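Local coordinates for MutT/nudix family protein (Shewanella oneidensis, PDB 3GZ5), which regulates transcription of NAD metabolism genes in response to ADP-ribose, joining a Nudix domain to a DNA-binding winged helix domain, at the interface of chains A and B. Sequence-based numbering; all coordinates share one arbitrary frame. Chains: chain A/B, MutT/nudix family protein.

Contacts 1 and 2 are two patches of the two-fold symmetric interface between chains A and B, their C-alpha centres about 20 Å apart. Both bring Trp103 of one chain against residues 65-68 of the other, with the chains exchanged: A:Trp103 meets chain B in contact 1, and B:Trp103 meets chain A in contact 2. Contact 1 extends this core towards B:Ile60 and A:Gln21, whereas contact 2 extends it to the end of strand 86-95. Each subunit thus gives its tryptophan and receives its partner's, a reciprocal clasp between Nudix domains that fits the protein's self-association.

Contact 1: the interface of chains A and B. Residues chain A 21, 103, 105; chain B 60, 65-68, 71.
The indole of A:Trp103 lies with one face against B:Ile60 and its pyrrole N-H edge turned to the backbone of B:Asp65. The CG2 methyl of B:Ile60 sits over the six-membered ring near its middle, in a CH-pi contact, and so off-centre on the indole as a whole. With CG1 beside the backbone N (chi1 -66°), CG2 falls anti to that nitrogen and faces the indole, while CD1 at the end of the B:Ile60 CG1 branch comes to 4.0 Å from A:Trp103 CZ3. At the ring edge, A:Trp103 NE1 donates a hydrogen bond to the carbonyl O of B:Asp65 at 2.9 Å. The bond is moderately bent, with 148° at the hydrogen; the oxygen lies close to the indole plane, while the donor sits tilted 31° from the plane of the carbonyl. The far corner of the benzo ring touches the start of a helix: CH2 of A:Trp103 is 3.6 Å from B:Ser67 C, and CZ3 meets B:Leu68 CD2 at 3.9 Å. B:Thr71 OG1 donates to B:Ser67 O at 3.1 Å, a second-shell bond that probably helps to hold this turn. From its own chain, A:Val105 packs CG2 against the indole edge. Beside the ring, the bent chain of A:Gln21 swings its amide towards B:Ile60, and a water links A:Gln21 NE2 (3.0 Å from the water O) to the carbonyl O of B:Ile60. In the Nudix fold, A:Trp103 immediately precedes strand 104-112 and A:Gln21 precedes strand 22-33, whereas B:Ile60 and B:Asp65 belong to the segment connecting strand 57-59 to helix 68-80.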
# COMPACT_ATOMS: atom_id res chain seq x y z
N GLN A 21 21.68 7.42 -1.81
CA GLN A 21 20.45 8.27 -1.64
C GLN A 21 20.21 8.56 -0.15
O GLN A 21 20.33 7.64 0.69
CB GLN A 21 19.22 7.59 -2.27
CG GLN A 21 19.38 7.24 -3.75
CD GLN A 21 20.39 6.14 -4.01
OE1 GLN A 21 20.46 5.16 -3.25
NE2 GLN A 21 21.20 6.30 -5.08
N TRP A 103 19.08 13.05 -5.15
CA TRP A 103 18.21 11.90 -5.05
C TRP A 103 17.89 11.61 -3.59
O TRP A 103 18.79 11.51 -2.74
CB TRP A 103 18.87 10.68 -5.68
CG TRP A 103 18.09 10.10 -6.82
CD1 TRP A 103 18.25 10.37 -8.15
CD2 TRP A 103 17.00 9.15 -6.73
NE1 TRP A 103 17.35 9.65 -8.90
CE2 TRP A 103 16.57 8.90 -8.06
CE3 TRP A 103 16.37 8.49 -5.67
CZ2 TRP A 103 15.53 7.99 -8.35
CZ3 TRP A 103 15.32 7.60 -5.95
CH2 TRP A 103 14.92 7.36 -7.28
N VAL A 105 14.99 9.46 -0.90
CA VAL A 105 13.98 8.43 -0.69
C VAL A 105 13.40 8.55 0.72
O VAL A 105 14.14 8.65 1.69
CB VAL A 105 14.55 6.99 -0.92
CG1 VAL A 105 13.48 5.91 -0.63
CG2 VAL A 105 15.10 6.81 -2.32
N ILE B 60 19.31 1.70 -7.47
CA ILE B 60 18.94 2.92 -8.17
C ILE B 60 20.17 3.39 -8.99
O ILE B 60 21.30 3.31 -8.51
CB ILE B 60 18.46 3.98 -7.12
CG1 ILE B 60 17.17 3.49 -6.48
CG2 ILE B 60 18.33 5.42 -7.71
CD1 ILE B 60 16.93 4.05 -5.11
N ASP B 65 17.64 6.88 -13.78
CA ASP B 65 16.39 6.82 -13.02
C ASP B 65 16.09 8.16 -12.38
O ASP B 65 16.91 8.69 -11.63
CB ASP B 65 16.48 5.79 -11.88
CG ASP B 65 16.91 4.43 -12.33
OD1 ASP B 65 16.73 4.06 -13.50
OD2 ASP B 65 17.44 3.69 -11.48
N GLU B 66 14.90 8.70 -12.64
CA GLU B 66 14.47 9.96 -12.02
C GLU B 66 13.46 9.73 -10.87
O GLU B 66 13.19 10.64 -10.08
CB GLU B 66 13.86 10.89 -13.08
CG GLU B 66 14.77 11.04 -14.30
CD GLU B 66 14.47 12.29 -15.11
OE1 GLU B 66 15.21 13.29 -14.93
OE2 GLU B 66 13.49 12.28 -15.91
N SER B 67 12.90 8.53 -10.79
CA SER B 67 11.99 8.14 -9.72
C SER B 67 12.16 6.64 -9.42
O SER B 67 12.80 5.92 -10.20
CB SER B 67 10.54 8.41 -10.12
OG SER B 67 10.19 7.49 -11.14
N LEU B 68 11.58 6.18 -8.32
CA LEU B 68 11.56 4.75 -7.99
C LEU B 68 10.83 3.90 -9.02
O LEU B 68 11.29 2.81 -9.33
CB LEU B 68 10.97 4.54 -6.61
CG LEU B 68 11.80 5.08 -5.45
CD1 LEU B 68 10.97 4.94 -4.21
CD2 LEU B 68 13.18 4.36 -5.35
N THR B 71 13.16 3.33 -11.81
CA THR B 71 14.07 2.29 -11.38
C THR B 71 13.50 0.87 -11.61
O THR B 71 14.14 0.06 -12.26
CB THR B 71 14.47 2.48 -9.92
OG1 THR B 71 15.06 3.79 -9.77
CG2 THR B 71 15.47 1.38 -9.50
O HOH W 1 22.52 3.80 -5.95

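Contact 2: the interface of chains A and B. Residues chain A 65-68; chain B 94-96, 103.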
# COMPACT_ATOMS: atom_id res chain seq x y z
N ASP A 65 17.67 1.06 15.92
CA ASP A 65 16.53 0.62 15.11
C ASP A 65 16.84 -0.71 14.47
O ASP A 65 17.84 -0.85 13.77
CB ASP A 65 16.22 1.60 13.96
CG ASP A 65 16.08 3.03 14.41
OD1 ASP A 65 15.61 3.32 15.54
OD2 ASP A 65 16.40 3.90 13.58
N GLU A 66 15.96 -1.67 14.67
CA GLU A 66 16.16 -2.98 14.05
C GLU A 66 15.35 -3.13 12.78
O GLU A 66 15.62 -4.03 11.99
CB GLU A 66 15.81 -4.09 15.03
CG GLU A 66 16.57 -3.96 16.35
CD GLU A 66 16.16 -5.00 17.37
OE1 GLU A 66 16.89 -5.12 18.39
OE2 GLU A 66 15.10 -5.66 17.16
N SER A 67 14.37 -2.24 12.60
CA SER A 67 13.49 -2.25 11.41
C SER A 67 12.99 -0.84 11.09
O SER A 67 13.19 0.09 11.87
CB SER A 67 12.30 -3.19 11.62
OG SER A 67 11.42 -2.69 12.62
N LEU A 68 12.35 -0.70 9.93
CA LEU A 68 11.75 0.59 9.54
C LEU A 68 10.66 1.05 10.51
O LEU A 68 10.60 2.22 10.85
CB LEU A 68 11.22 0.53 8.11
CG LEU A 68 12.31 0.46 7.04
CD1 LEU A 68 11.67 0.24 5.67
CD2 LEU A 68 13.14 1.72 7.04
N GLY B 94 12.55 -3.21 5.42
CA GLY B 94 13.88 -2.77 5.85
C GLY B 94 14.14 -3.13 7.29
O GLY B 94 13.36 -2.78 8.16
N ASN B 95 15.23 -3.84 7.53
CA ASN B 95 15.66 -4.27 8.85
C ASN B 95 17.11 -4.79 8.80
O ASN B 95 17.75 -4.80 7.72
CB ASN B 95 14.70 -5.35 9.39
CG ASN B 95 14.64 -6.59 8.50
OD1 ASN B 95 13.57 -7.01 8.06
ND2 ASN B 95 15.79 -7.16 8.21
N ASN B 96 17.60 -5.24 9.96
CA ASN B 96 19.02 -5.52 10.14
C ASN B 96 19.35 -7.01 10.03
O ASN B 96 20.49 -7.42 10.24
CB ASN B 96 19.54 -4.91 11.46
CG ASN B 96 18.93 -5.54 12.72
OD1 ASN B 96 17.99 -6.34 12.67
ND2 ASN B 96 19.47 -5.16 13.88
N TRP B 103 22.31 -3.72 7.33
CA TRP B 103 20.98 -3.14 7.32
C TRP B 103 20.65 -2.97 5.83
O TRP B 103 21.47 -2.43 5.09
CB TRP B 103 21.03 -1.78 7.97
CG TRP B 103 19.96 -1.52 9.00
CD1 TRP B 103 20.10 -1.61 10.34
CD2 TRP B 103 18.60 -1.13 8.75
NE1 TRP B 103 18.92 -1.29 10.96
CE2 TRP B 103 17.98 -0.99 10.01
CE3 TRP B 103 17.85 -0.88 7.59
CZ2 TRP B 103 16.64 -0.61 10.15
CZ3 TRP B 103 16.51 -0.51 7.73
CH2 TRP B 103 15.92 -0.38 9.01
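A:Leu68 spans B:Gly94 and the indole of B:Trp103, one methyl against each, at the start of helix 68-80, which corresponds to the helix of the Nudix box. CD1 of A:Leu68 rests on B:Gly94 CA at 3.7 Å, and CD2 meets the indole CH2 of B:Trp103 at 4.0 Å. CG lies beside the backbone N (chi1 -70°), which turns the leucine side chain towards chain B, and the second torsion divides the methyls between the glycine and the aromatic rim. The same rim runs along A:Ser67, whose CA is 3.8 Å from B:Trp103 CZ2. One indole face is covered from within chain B, where B:Asn95 C lies above the centre of the ring; this backbone contact probably helps to fix the tilt of the indole. On the pyrrole side, B:Trp103 NE1 donates to A:Asp65 O at 3.0 Å, with 159° at the hydrogen and the oxygen almost exactly in the indole plane, although the donor is tilted from the carbonyl plane. A phenylalanine in place of B:Trp103 would probably leave the A:Asp65 carbonyl without this donor and weaken the packing against A:Ser67 and A:Leu68. Further out, the contact becomes a short antiparallel bridge between A:Ser67 and B:Asn95. Here A:Leu68 N donates to B:Gly94 O at 2.9 Å, giving a partner in the other subunit to an N-H in the first turn of the helix; the helix start may make that N-H a stronger donor. B:Asn96 N makes a weak bond to A:Glu66 O at 3.1 Å. At the polar rim, the extended chain of A:Glu66 runs alongside B:Asn96, the two pointing the same way. Their carboxylate and amide planes are 25° apart, and A:Glu66 CB lies 3.9 Å from B:Asn96 OD1.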